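Local coordinates for protein Dot/Icm T4SS effector (Legionella pneumophila, PDB 6VVE) that acts as a kinase delivered by the Dot/Icm type IV secretion system and is activated by host inositol hexakisphosphate, at residues His100-Tyr105 with Trp133-Glu138; Glu126-Gly131 with Val201-Leu206; Ile148-Ile153 with Asn193-Glu198. One frame throughout, in Å; residues are numbered along the deposited sequence.

Contact 1 of 3, residues His100-Tyr105 with Trp133-Glu138; sequences HPREFY and WNIKNE. With IHP (inositol hexakisphosphate), chain B.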
loop_
_atom_site.group_PDB
_atom_site.type_symbol
_atom_site.label_atom_id
_atom_site.label_comp_id
_atom_site.label_asym_id
_atom_site.label_seq_id
_atom_site.Cartn_x
_atom_site.Cartn_y
_atom_site.Cartn_z
ATOM N N HIS A 100 4.007 -8.120 -21.106
ATOM C CA HIS A 100 5.010 -8.915 -20.418
ATOM C C HIS A 100 4.608 -10.382 -20.488
ATOM O O HIS A 100 3.443 -10.699 -20.745
ATOM C CB HIS A 100 5.158 -8.488 -18.953
ATOM C CG HIS A 100 5.297 -7.011 -18.765
ATOM N ND1 HIS A 100 4.214 -6.161 -18.728
ATOM C CD2 HIS A 100 6.393 -6.231 -18.606
ATOM C CE1 HIS A 100 4.634 -4.923 -18.552
ATOM N NE2 HIS A 100 5.953 -4.937 -18.475
ATOM N N PRO A 101 5.556 -11.292 -20.277
ATOM C CA PRO A 101 5.208 -12.719 -20.251
ATOM C C PRO A 101 4.366 -13.062 -19.031
ATOM O O PRO A 101 4.322 -12.329 -18.038
ATOM C CB PRO A 101 6.569 -13.431 -20.198
ATOM C CG PRO A 101 7.579 -12.392 -20.589
ATOM C CD PRO A 101 7.009 -11.071 -20.144
ATOM N N ARG A 102 3.696 -14.214 -19.122
ATOM C CA ARG A 102 2.916 -14.721 -17.996
ATOM C C ARG A 102 3.746 -14.753 -16.720
ATOM O O ARG A 102 3.272 -14.349 -15.650
ATOM C CB ARG A 102 2.383 -16.115 -18.330
ATOM C CG ARG A 102 1.902 -16.920 -17.140
ATOM C CD ARG A 102 1.412 -18.301 -17.587
ATOM N NE ARG A 102 0.320 -18.203 -18.553
ATOM C CZ ARG A 102 -0.232 -19.242 -19.174
ATOM N NH1 ARG A 102 0.207 -20.472 -18.934
ATOM N NH2 ARG A 102 -1.221 -19.051 -20.039
ATOM N N GLU A 103 4.992 -15.227 -16.813
ATOM C CA GLU A 103 5.827 -15.349 -15.621
ATOM C C GLU A 103 6.050 -14.003 -14.943
ATOM O O GLU A 103 6.282 -13.951 -13.732
ATOM C CB GLU A 103 7.169 -15.987 -15.986
ATOM C CG GLU A 103 7.079 -17.443 -16.454
ATOM C CD GLU A 103 6.542 -17.581 -17.872
ATOM O OE1 GLU A 103 6.529 -16.570 -18.614
ATOM O OE2 GLU A 103 6.124 -18.700 -18.242
ATOM N N PHE A 104 5.988 -12.908 -15.703
ATOM C CA PHE A 104 6.137 -11.585 -15.112
ATOM C C PHE A 104 4.995 -11.286 -14.153
ATOM O O PHE A 104 5.217 -10.762 -13.053
ATOM C CB PHE A 104 6.209 -10.529 -16.216
ATOM C CG PHE A 104 6.230 -9.116 -15.709
ATOM C CD1 PHE A 104 7.416 -8.528 -15.306
ATOM C CD2 PHE A 104 5.065 -8.373 -15.648
ATOM C CE1 PHE A 104 7.437 -7.229 -14.844
ATOM C CE2 PHE A 104 5.081 -7.074 -15.185
ATOM C CZ PHE A 104 6.268 -6.500 -14.785
ATOM N N TYR A 105 3.764 -11.619 -14.550
ATOM C CA TYR A 105 2.617 -11.380 -13.681
ATOM C C TYR A 105 2.550 -12.396 -12.547
ATOM O O TYR A 105 2.164 -12.048 -11.425
ATOM C CB TYR A 105 1.327 -11.409 -14.500
ATOM C CG TYR A 105 1.250 -10.320 -15.542
ATOM C CD1 TYR A 105 0.969 -9.009 -15.182
ATOM C CD2 TYR A 105 1.448 -10.603 -16.888
ATOM C CE1 TYR A 105 0.895 -8.004 -16.134
ATOM C CE2 TYR A 105 1.377 -9.607 -17.847
ATOM C CZ TYR A 105 1.098 -8.310 -17.463
ATOM O OH TYR A 105 1.025 -7.312 -18.408
ATOM N N TRP A 133 -3.288 -10.615 -10.820
ATOM C CA TRP A 133 -3.337 -10.584 -12.272
ATOM C C TRP A 133 -3.871 -11.923 -12.772
ATOM O O TRP A 133 -3.286 -12.976 -12.488
ATOM C CB TRP A 133 -1.951 -10.313 -12.851
ATOM C CG TRP A 133 -1.472 -8.916 -12.655
ATOM C CD1 TRP A 133 -0.623 -8.467 -11.684
ATOM C CD2 TRP A 133 -1.813 -7.775 -13.452
ATOM N NE1 TRP A 133 -0.414 -7.115 -11.832
ATOM C CE2 TRP A 133 -1.128 -6.667 -12.911
ATOM C CE3 TRP A 133 -2.625 -7.584 -14.570
ATOM C CZ2 TRP A 133 -1.239 -5.388 -13.447
ATOM C CZ3 TRP A 133 -2.725 -6.309 -15.106
ATOM C CH2 TRP A 133 -2.037 -5.230 -14.543
ATOM N N ASN A 134 -4.975 -11.877 -13.508
ATOM C CA ASN A 134 -5.531 -13.069 -14.132
ATOM C C ASN A 134 -4.783 -13.338 -15.430
ATOM O O ASN A 134 -4.694 -12.461 -16.302
ATOM C CB ASN A 134 -7.023 -12.885 -14.393
ATOM C CG ASN A 134 -7.707 -14.187 -14.769
ATOM O OD1 ASN A 134 -7.450 -14.756 -15.835
ATOM N ND2 ASN A 134 -8.589 -14.662 -13.896
ATOM N N ILE A 135 -4.252 -14.553 -15.564
ATOM C CA ILE A 135 -3.340 -14.860 -16.657
ATOM C C ILE A 135 -3.743 -16.128 -17.396
ATOM O O ILE A 135 -2.924 -16.729 -18.105
ATOM C CB ILE A 135 -1.897 -14.992 -16.121
ATOM C CG1 ILE A 135 -1.827 -16.166 -15.134
ATOM C CG2 ILE A 135 -1.456 -13.705 -15.461
ATOM C CD1 ILE A 135 -0.504 -16.310 -14.437
ATOM N N LYS A 136 -5.001 -16.542 -17.250
ATOM C CA LYS A 136 -5.433 -17.760 -17.936
ATOM C C LYS A 136 -5.398 -17.569 -19.450
ATOM O O LYS A 136 -5.261 -18.539 -20.198
ATOM C CB LYS A 136 -6.825 -18.181 -17.467
ATOM C CG LYS A 136 -7.959 -17.222 -17.801
ATOM C CD LYS A 136 -9.180 -17.548 -16.946
ATOM C CE LYS A 136 -10.368 -16.661 -17.297
ATOM N NZ LYS A 136 -11.560 -16.968 -16.453
ATOM N N ASN A 137 -5.519 -16.326 -19.923
ATOM C CA ASN A 137 -5.222 -15.958 -21.308
ATOM C C ASN A 137 -4.038 -14.995 -21.267
ATOM O O ASN A 137 -4.174 -13.859 -20.796
ATOM C CB ASN A 137 -6.429 -15.315 -21.994
ATOM C CG ASN A 137 -6.168 -14.997 -23.463
ATOM O OD1 ASN A 137 -5.028 -14.760 -23.871
ATOM N ND2 ASN A 137 -7.231 -14.984 -24.264
ATOM N N GLU A 138 -2.877 -15.445 -21.753
ATOM C CA GLU A 138 -1.670 -14.625 -21.698
ATOM C C GLU A 138 -1.802 -13.348 -22.519
ATOM O O GLU A 138 -1.058 -12.391 -22.283
ATOM C CB GLU A 138 -0.466 -15.452 -22.166
ATOM C CG GLU A 138 0.776 -14.645 -22.539
ATOM C CD GLU A 138 1.282 -13.757 -21.417
ATOM O OE1 GLU A 138 0.777 -13.876 -20.278
ATOM O OE2 GLU A 138 2.182 -12.927 -21.676
HETATM C C1 IHP B . -16.084 -14.514 -12.387
HETATM C C2 IHP B . -16.853 -15.314 -13.452
HETATM C C3 IHP B . -15.902 -15.950 -14.468
HETATM C C4 IHP B . -14.867 -16.838 -13.764
HETATM C C5 IHP B . -14.029 -15.992 -12.787
HETATM C C6 IHP B . -14.907 -15.277 -11.762
HETATM O O11 IHP B . -16.974 -14.186 -11.336
HETATM P P1 IHP B . -17.462 -12.635 -11.174
HETATM O O21 IHP B . -17.404 -12.242 -9.718
HETATM O O31 IHP B . -16.580 -11.728 -11.999
HETATM O O41 IHP B . -18.900 -12.512 -11.672
HETATM O O12 IHP B . -17.721 -14.423 -14.110
HETATM P P2 IHP B . -19.318 -14.820 -14.240
HETATM O O22 IHP B . -19.609 -16.044 -13.411
HETATM O O32 IHP B . -20.147 -13.670 -13.742
HETATM O O42 IHP B . -19.633 -15.101 -15.686
HETATM O O13 IHP B . -15.222 -14.920 -15.127
HETATM P P3 IHP B . -15.034 -14.959 -16.757
HETATM O O23 IHP B . -15.930 -16.029 -17.356
HETATM O O33 IHP B . -15.413 -13.594 -17.319
HETATM O O43 IHP B . -13.591 -15.251 -17.108
HETATM O O14 IHP B . -14.027 -17.423 -14.710
HETATM P P4 IHP B . -13.786 -19.051 -14.602
HETATM O O24 IHP B . -15.092 -19.779 -14.778
HETATM O O34 IHP B . -13.239 -19.374 -13.221
HETATM O O44 IHP B . -12.810 -19.493 -15.665
HETATM O O15 IHP B . -13.140 -16.824 -12.106
HETATM P P5 IHP B . -11.536 -16.684 -12.405
HETATM O O25 IHP B . -10.883 -18.045 -12.275
HETATM O O35 IHP B . -11.304 -16.155 -13.795
HETATM O O45 IHP B . -10.936 -15.727 -11.398
HETATM O O16 IHP B . -14.115 -14.339 -11.062
HETATM P P6 IHP B . -13.769 -14.602 -9.472
HETATM O O26 IHP B . -14.079 -13.356 -8.670
HETATM O O36 IHP B . -14.591 -15.755 -8.951
HETATM O O46 IHP B . -12.297 -14.941 -9.357
#
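Tyr105 and Trp133 bring their rings together at the start of helix 102-121. Tyr105 CD1 lies over one face of the indole, offset toward the rim, 3.5 Å from Trp133 CD2. The ring planes meet at 48°, so this is neither a parallel stack nor an edge-to-face pair. Ile135 extends the apolar patch. Its CG2 touches Tyr105 CB at 3.7 Å, while its CD1 rests on Arg102 CG. The Arg102 and Ile135 side chains cross at about a right angle.

The polar groups come close across the contact, but none makes a clear hydrogen bond. The Glu138 carboxylate sits beside the first turn of the helix. Glu138 OE1 lies 3.2 Å from Arg102 N, but the angle is poor for a hydrogen bond. Glu138 OE2 comes within 2.7 Å of His100 O, and both are acceptors. Arg99 gives this carboxylate a long, weak ion pair.

The ligand bonds lie on the far side of 133-138. Lys136 has an extended chain beyond CG, and its NZ donates to three phosphate oxygens of inositol hexakisphosphate, the shortest bond being 2.7 Å to O43. Asn134 ND2 adds a weak bond to O35.

Helix 102-121 follows the third strand of the five-stranded sheet along the chain, and is probably the counterpart of helix C of protein kinases. One short segment thus packs its apolar side against that helix and turns its amine and amide to the phosphates, consistent with inositol hexakisphosphate stabilising this lobe.

Contact 2 of 3, residues Glu126-Gly131 with Val201-Leu206; sequences EHFVLG and VKTIDL. With ADP (adenosine-5'-diphosphate), chain C.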
loop_
_atom_site.group_PDB
_atom_site.type_symbol
_atom_site.label_atom_id
_atom_site.label_comp_id
_atom_site.label_asym_id
_atom_site.label_seq_id
_atom_site.Cartn_x
_atom_site.Cartn_y
_atom_site.Cartn_z
ATOM N N GLU A 126 -6.916 -3.354 5.423
ATOM C CA GLU A 126 -8.067 -2.587 4.963
ATOM C C GLU A 126 -7.675 -1.277 4.284
ATOM O O GLU A 126 -8.482 -0.725 3.532
ATOM C CB GLU A 126 -9.001 -2.292 6.148
ATOM C CG GLU A 126 -8.343 -1.493 7.276
ATOM C CD GLU A 126 -7.979 -2.347 8.480
ATOM O OE1 GLU A 126 -7.528 -3.501 8.291
ATOM O OE2 GLU A 126 -8.157 -1.861 9.618
ATOM N N HIS A 127 -6.474 -0.769 4.534
ATOM C CA HIS A 127 -6.044 0.526 4.012
ATOM C C HIS A 127 -5.398 0.437 2.637
ATOM O O HIS A 127 -5.064 1.473 2.054
ATOM C CB HIS A 127 -5.061 1.184 4.984
ATOM C CG HIS A 127 -5.687 1.621 6.277
ATOM N ND1 HIS A 127 -6.461 2.759 6.383
ATOM C CD2 HIS A 127 -5.639 1.082 7.519
ATOM C CE1 HIS A 127 -6.870 2.897 7.631
ATOM N NE2 HIS A 127 -6.389 1.890 8.341
ATOM N N PHE A 128 -5.208 -0.761 2.104
ATOM C CA PHE A 128 -4.535 -0.960 0.830
ATOM C C PHE A 128 -5.372 -1.888 -0.040
ATOM O O PHE A 128 -5.936 -2.872 0.447
ATOM C CB PHE A 128 -3.133 -1.545 1.035
ATOM C CG PHE A 128 -2.283 -0.755 1.988
ATOM C CD1 PHE A 128 -2.377 -0.970 3.360
ATOM C CD2 PHE A 128 -1.406 0.210 1.526
ATOM C CE1 PHE A 128 -1.602 -0.234 4.244
ATOM C CE2 PHE A 128 -0.634 0.946 2.407
ATOM C CZ PHE A 128 -0.734 0.721 3.771
ATOM N N VAL A 129 -5.458 -1.577 -1.327
ATOM C CA VAL A 129 -6.306 -2.325 -2.265
ATOM C C VAL A 129 -5.340 -3.141 -3.124
ATOM O O VAL A 129 -4.895 -2.725 -4.187
ATOM C CB VAL A 129 -7.199 -1.423 -3.093
ATOM C CG1 VAL A 129 -7.972 -2.247 -4.115
ATOM C CG2 VAL A 129 -8.142 -0.644 -2.207
ATOM N N LEU A 130 -5.072 -4.376 -2.690
ATOM C CA LEU A 130 -4.267 -5.298 -3.477
ATOM C C LEU A 130 -5.177 -6.221 -4.292
ATOM O O LEU A 130 -6.405 -6.238 -4.126
ATOM C CB LEU A 130 -3.337 -6.111 -2.577
ATOM C CG LEU A 130 -2.184 -5.322 -1.952
ATOM C CD1 LEU A 130 -1.402 -6.178 -0.955
ATOM C CD2 LEU A 130 -1.253 -4.801 -3.036
ATOM N N GLY A 131 -4.558 -6.994 -5.175
ATOM C CA GLY A 131 -5.310 -7.846 -6.076
ATOM C C GLY A 131 -4.372 -8.792 -6.783
ATOM O O GLY A 131 -3.216 -8.940 -6.395
ATOM N N VAL A 201 -9.555 5.908 4.925
ATOM C CA VAL A 201 -8.896 6.248 3.672
ATOM C C VAL A 201 -8.096 5.031 3.224
ATOM O O VAL A 201 -7.364 4.439 4.027
ATOM C CB VAL A 201 -7.996 7.484 3.832
ATOM C CG1 VAL A 201 -6.998 7.566 2.686
ATOM C CG2 VAL A 201 -8.836 8.734 3.900
ATOM N N LYS A 202 -8.248 4.657 1.956
ATOM C CA LYS A 202 -7.502 3.578 1.338
ATOM C C LYS A 202 -6.629 4.143 0.221
ATOM O O LYS A 202 -6.792 5.288 -0.220
ATOM C CB LYS A 202 -8.445 2.509 0.779
ATOM C CG LYS A 202 -9.476 1.985 1.771
ATOM C CD LYS A 202 -10.469 1.055 1.077
ATOM C CE LYS A 202 -11.520 0.529 2.043
ATOM N NZ LYS A 202 -10.960 -0.462 2.996
ATOM N N THR A 203 -5.691 3.329 -0.244
ATOM C CA THR A 203 -4.820 3.710 -1.344
ATOM C C THR A 203 -4.880 2.643 -2.432
ATOM O O THR A 203 -4.909 1.439 -2.142
ATOM C CB THR A 203 -3.371 3.911 -0.890
ATOM O OG1 THR A 203 -2.602 4.439 -1.990
ATOM C CG2 THR A 203 -2.741 2.604 -0.422
ATOM N N ILE A 204 -4.870 3.092 -3.688
ATOM C CA ILE A 204 -5.003 2.213 -4.842
ATOM C C ILE A 204 -3.764 2.333 -5.717
ATOM O O ILE A 204 -2.748 2.903 -5.303
ATOM C CB ILE A 204 -6.278 2.553 -5.635
ATOM C CG1 ILE A 204 -6.276 4.028 -6.044
ATOM C CG2 ILE A 204 -7.509 2.234 -4.805
ATOM C CD1 ILE A 204 -7.411 4.419 -6.989
ATOM N N ASP A 205 -3.843 1.811 -6.941
ATOM C CA ASP A 205 -2.727 1.840 -7.891
ATOM C C ASP A 205 -1.565 0.991 -7.386
ATOM O O ASP A 205 -0.400 1.384 -7.494
ATOM C CB ASP A 205 -2.275 3.273 -8.165
ATOM C CG ASP A 205 -1.430 3.392 -9.426
ATOM O OD1 ASP A 205 -1.479 2.481 -10.277
ATOM O OD2 ASP A 205 -0.706 4.397 -9.566
ATOM N N LEU A 206 -1.887 -0.182 -6.828
ATOM C CA LEU A 206 -0.890 -1.114 -6.311
ATOM C C LEU A 206 -0.792 -2.390 -7.143
ATOM O O LEU A 206 -0.381 -3.436 -6.619
ATOM C CB LEU A 206 -1.212 -1.455 -4.854
ATOM C CG LEU A 206 -1.034 -0.356 -3.814
ATOM C CD1 LEU A 206 -1.628 -0.775 -2.478
ATOM C CD2 LEU A 206 0.433 0.001 -3.648
HETATM P PB ADP C . -3.433 5.859 -11.763
HETATM O O1B ADP C . -2.862 6.726 -10.658
HETATM O O2B ADP C . -4.497 6.547 -12.577
HETATM O O3B ADP C . -2.393 5.119 -12.586
HETATM P PA ADP C . -5.212 3.645 -11.668
HETATM O O1A ADP C . -5.086 2.364 -10.886
HETATM O O2A ADP C . -4.952 3.642 -13.150
HETATM O O3A ADP C . -4.213 4.692 -10.961
HETATM O "O5'" ADP C . -6.691 4.199 -11.406
HETATM C "C5'" ADP C . -7.285 5.178 -12.243
HETATM C "C4'" ADP C . -8.660 5.512 -11.725
HETATM O "O4'" ADP C . -9.523 4.357 -11.718
HETATM C "C3'" ADP C . -8.652 6.062 -10.279
HETATM O "O3'" ADP C . -8.497 7.454 -10.209
HETATM C "C2'" ADP C . -10.022 5.600 -9.738
HETATM O "O2'" ADP C . -10.994 6.608 -9.943
HETATM C "C1'" ADP C . -10.364 4.343 -10.558
HETATM N N9 ADP C . -10.087 3.166 -9.711
HETATM C C8 ADP C . -8.906 2.514 -9.649
HETATM N N7 ADP C . -8.972 1.484 -8.766
HETATM C C5 ADP C . -10.216 1.478 -8.257
HETATM C C6 ADP C . -10.952 0.656 -7.278
HETATM N N6 ADP C . -10.342 -0.383 -6.676
HETATM N N1 ADP C . -12.245 0.973 -7.016
HETATM C C2 ADP C . -12.860 2.016 -7.622
HETATM N N3 ADP C . -12.241 2.799 -8.524
HETATM C C4 ADP C . -10.949 2.585 -8.879
HETATM O O HOH W 1 -4.633 -1.089 -6.268
#
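His127 O is approached by two groups of the strand 201-203. Thr203 N gives it a hydrogen bond of 3.0 Å, tilted 33° from the carbonyl plane. Lys202 CA adds a CH...O contact at 3.3 Å. Val129 N then donates to Thr203 O at 3.2 Å. The two bonds frame a single bridge between Phe128 and Thr203, with the segments running the same way. His127 ND1 also bonds to Val201 O, which lies in the imidazole plane; the N-H...O angle is 170°. Water 1 accepts from Leu206 N and donates to Val129 O, continuing the link past the bridge.

Asp205-Leu206 probably corresponds to the Asp-Phe of the kinase DFG motif, and Asp205 lies beside the ADP phosphates. Val129 and Ile204 lie side by side, pointing the same way, with their CG2 atoms 3.9 Å apart. Ile204 CD1 reaches ADP C8 at 3.6 Å.

Away from the nucleotide, Phe128 CD2 meets Thr203 CG2 at 3.4 Å, obliquely to the ring. Thr203 OG1 is anti to the backbone N (chi1 -173°) and bonds to Asn193 O. Leu206 CD1 lies at the phenyl edge, and Leu206 CB touches Leu130 CD2. Leu130 packs on Leu119 of helix 102-121.

Contact 3 of 3, residues Ile148-Ile153 with Asn193-Glu198; sequences INAIPI and NLIATE. With ADP (adenosine-5'-diphosphate), chain C.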
loop_
_atom_site.group_PDB
_atom_site.type_symbol
_atom_site.label_atom_id
_atom_site.label_comp_id
_atom_site.label_asym_id
_atom_site.label_seq_id
_atom_site.Cartn_x
_atom_site.Cartn_y
_atom_site.Cartn_z
ATOM N N ILE A 148 -13.854 -0.196 -4.511
ATOM C CA ILE A 148 -14.144 0.714 -3.411
ATOM C C ILE A 148 -14.961 1.884 -3.944
ATOM O O ILE A 148 -15.025 2.134 -5.153
ATOM C CB ILE A 148 -12.858 1.208 -2.719
ATOM C CG1 ILE A 148 -11.969 1.960 -3.711
ATOM C CG2 ILE A 148 -12.103 0.023 -2.118
ATOM C CD1 ILE A 148 -10.640 2.402 -3.128
ATOM N N ASN A 149 -15.603 2.603 -3.021
ATOM C CA ASN A 149 -16.528 3.685 -3.351
ATOM C C ASN A 149 -16.048 4.968 -2.684
ATOM O O ASN A 149 -16.086 5.085 -1.452
ATOM C CB ASN A 149 -17.946 3.339 -2.905
ATOM C CG ASN A 149 -18.499 2.120 -3.620
ATOM O OD1 ASN A 149 -18.875 2.192 -4.794
ATOM N ND2 ASN A 149 -18.564 0.994 -2.915
ATOM N N ALA A 150 -15.612 5.928 -3.495
ATOM C CA ALA A 150 -15.080 7.175 -2.967
ATOM C C ALA A 150 -16.200 8.077 -2.464
ATOM O O ALA A 150 -17.307 8.089 -3.004
ATOM C CB ALA A 150 -14.270 7.910 -4.037
ATOM N N ILE A 151 -15.899 8.837 -1.417
ATOM C CA ILE A 151 -16.839 9.814 -0.878
ATOM C C ILE A 151 -16.086 11.116 -0.635
ATOM O O ILE A 151 -14.848 11.133 -0.708
ATOM C CB ILE A 151 -17.512 9.305 0.405
ATOM C CG1 ILE A 151 -16.472 8.976 1.470
ATOM C CG2 ILE A 151 -18.369 8.076 0.097
ATOM C CD1 ILE A 151 -16.909 9.358 2.869
ATOM N N PRO A 152 -16.777 12.221 -0.350
ATOM C CA PRO A 152 -16.076 13.497 -0.178
ATOM C C PRO A 152 -15.047 13.440 0.938
ATOM O O PRO A 152 -15.119 12.624 1.858
ATOM C CB PRO A 152 -17.200 14.489 0.161
ATOM C CG PRO A 152 -18.424 13.881 -0.427
ATOM C CD PRO A 152 -18.243 12.384 -0.298
ATOM N N ILE A 153 -14.076 14.343 0.842
ATOM C CA ILE A 153 -13.020 14.490 1.831
ATOM C C ILE A 153 -13.186 15.827 2.531
ATOM O O ILE A 153 -13.357 16.861 1.877
ATOM C CB ILE A 153 -11.628 14.384 1.181
ATOM C CG1 ILE A 153 -11.447 15.446 0.096
ATOM C CG2 ILE A 153 -11.434 12.995 0.581
ATOM C CD1 ILE A 153 -10.126 16.193 0.185
ATOM N N ASN A 193 -4.356 8.742 -5.762
ATOM C CA ASN A 193 -4.236 7.370 -5.293
ATOM C C ASN A 193 -4.638 7.212 -3.829
ATOM O O ASN A 193 -4.427 6.139 -3.256
ATOM C CB ASN A 193 -2.805 6.867 -5.510
ATOM C CG ASN A 193 -2.481 6.675 -6.985
ATOM O OD1 ASN A 193 -3.378 6.485 -7.814
ATOM N ND2 ASN A 193 -1.206 6.737 -7.321
ATOM N N LEU A 194 -5.190 8.252 -3.218
ATOM C CA LEU A 194 -5.833 8.168 -1.918
ATOM C C LEU A 194 -7.340 8.270 -2.122
ATOM O O LEU A 194 -7.822 9.221 -2.753
ATOM C CB LEU A 194 -5.361 9.282 -0.989
ATOM C CG LEU A 194 -3.898 9.282 -0.567
ATOM C CD1 LEU A 194 -3.604 10.510 0.292
ATOM C CD2 LEU A 194 -3.546 8.008 0.177
ATOM N N ILE A 195 -8.079 7.293 -1.602
ATOM C CA ILE A 195 -9.531 7.246 -1.726
ATOM C C ILE A 195 -10.127 7.183 -0.325
ATOM O O ILE A 195 -9.735 6.334 0.487
ATOM C CB ILE A 195 -9.995 6.042 -2.563
ATOM C CG1 ILE A 195 -9.201 5.940 -3.864
ATOM C CG2 ILE A 195 -11.487 6.155 -2.858
ATOM C CD1 ILE A 195 -9.367 7.125 -4.789
ATOM N N ALA A 196 -11.078 8.068 -0.049
ATOM C CA ALA A 196 -11.780 8.093 1.226
ATOM C C ALA A 196 -13.097 7.341 1.093
ATOM O O ALA A 196 -13.894 7.630 0.194
ATOM C CB ALA A 196 -12.038 9.527 1.685
ATOM N N THR A 197 -13.316 6.370 1.981
ATOM C CA THR A 197 -14.575 5.653 2.079
ATOM C C THR A 197 -15.285 6.077 3.361
ATOM O O THR A 197 -14.874 7.024 4.038
ATOM C CB THR A 197 -14.335 4.147 2.038
ATOM O OG1 THR A 197 -13.590 3.744 3.192
ATOM C CG2 THR A 197 -13.562 3.766 0.776
ATOM N N GLU A 198 -16.363 5.369 3.698
ATOM C CA GLU A 198 -17.139 5.726 4.882
ATOM C C GLU A 198 -16.275 5.685 6.140
ATOM O O GLU A 198 -16.255 6.638 6.929
ATOM C CB GLU A 198 -18.334 4.781 5.025
ATOM C CG GLU A 198 -19.306 4.824 3.861
ATOM C CD GLU A 198 -20.061 6.141 3.775
ATOM O OE1 GLU A 198 -19.932 6.977 4.697
ATOM O OE2 GLU A 198 -20.791 6.336 2.783
HETATM P PB ADP C . -3.433 5.859 -11.763
HETATM O O1B ADP C . -2.862 6.726 -10.658
HETATM O O2B ADP C . -4.497 6.547 -12.577
HETATM O O3B ADP C . -2.393 5.119 -12.586
HETATM P PA ADP C . -5.212 3.645 -11.668
HETATM O O1A ADP C . -5.086 2.364 -10.886
HETATM O O2A ADP C . -4.952 3.642 -13.150
HETATM O O3A ADP C . -4.213 4.692 -10.961
HETATM O "O5'" ADP C . -6.691 4.199 -11.406
HETATM C "C5'" ADP C . -7.285 5.178 -12.243
HETATM C "C4'" ADP C . -8.660 5.512 -11.725
HETATM O "O4'" ADP C . -9.523 4.357 -11.718
HETATM C "C3'" ADP C . -8.652 6.062 -10.279
HETATM O "O3'" ADP C . -8.497 7.454 -10.209
HETATM C "C2'" ADP C . -10.022 5.600 -9.738
HETATM O "O2'" ADP C . -10.994 6.608 -9.943
HETATM C "C1'" ADP C . -10.364 4.343 -10.558
HETATM N N9 ADP C . -10.087 3.166 -9.711
HETATM C C8 ADP C . -8.906 2.514 -9.649
HETATM N N7 ADP C . -8.972 1.484 -8.766
HETATM C C5 ADP C . -10.216 1.478 -8.257
HETATM C C6 ADP C . -10.952 0.656 -7.278
HETATM N N6 ADP C . -10.342 -0.383 -6.676
HETATM N N1 ADP C . -12.245 0.973 -7.016
HETATM C C2 ADP C . -12.860 2.016 -7.622
HETATM N N3 ADP C . -12.241 2.799 -8.524
HETATM C C4 ADP C . -10.949 2.585 -8.879
HETATM O O HOH W 2 -17.642 4.232 0.744
HETATM O O HOH W 3 -12.029 10.389 -1.819
#
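Ile148 and Ile195 form the apolar centre, with Ile148 CD1 set 3.7 Å from Ile195 CB. Their side chains meet at a slant. Ile195 CG2, anti to the backbone N, presses on Ala150 CB at 3.5 Å, which is tighter than usual for two carbons. Ile148 also packs on Val129 and Ile204, so this patch runs on into the wall of the ADP pocket. Farther along, Ile153 CG2 touches Ala196 CB, although Ile153 is poorly ordered.

Around this centre the backbones take over. The touching parts run 88° apart, so they meet at one crossing and not as paired strands. Ile151 N donates to Ala196 O at 2.8 Å, lying almost straight out from the carbonyl. Ala150 CA approaches the same oxygen at 3.4 Å as a CH...O contact. Ile151 CG1 covers it too, and Ile151 CD1 reaches on to Thr197 O.

Two waters finish the polar edge. Water 3 donates to Ile151 O and accepts from Ala196 N, with 3.1 Å to Ile151 O. Water 2 donates to Asn149 O and takes a weak bond from Glu198 N. Lys161 of helix 159-174 bonds to both Thr197 O and Glu198 O.

Ile148 N donates to ADP N1 at 3.2 Å, and Pro146 O bonds to ADP as well, as in the hinge of protein kinases. The chain leaving the hinge is therefore tied to strand 194-196 by one direct backbone bond, two water bridges and a small apolar patch, while Ile148 itself reads the adenine edge.

In the fold
From the N terminus, the chain enters helix 102-121 at His100-Tyr105. It passes through Glu126-Gly131 before reaching Trp133-Glu138, where contact 1 closes its loop. Contact 2 opens inside that loop and closes only at Val201-Leu206, so the two cross. Contact 3 opens at Ile148 and closes at Asn193-Glu198, nested inside the loop of contact 2. Contacts 2 and 3 touch through neighbouring strands 194-196 and 201-203 and both reach ADP; their centres are about 11 Å apart. Contact 1 ties helix 102-121 to the edge of the five-stranded sheet. The other two join the segments 126-131 and 148-153 to the two-stranded sheet next to the nucleotide.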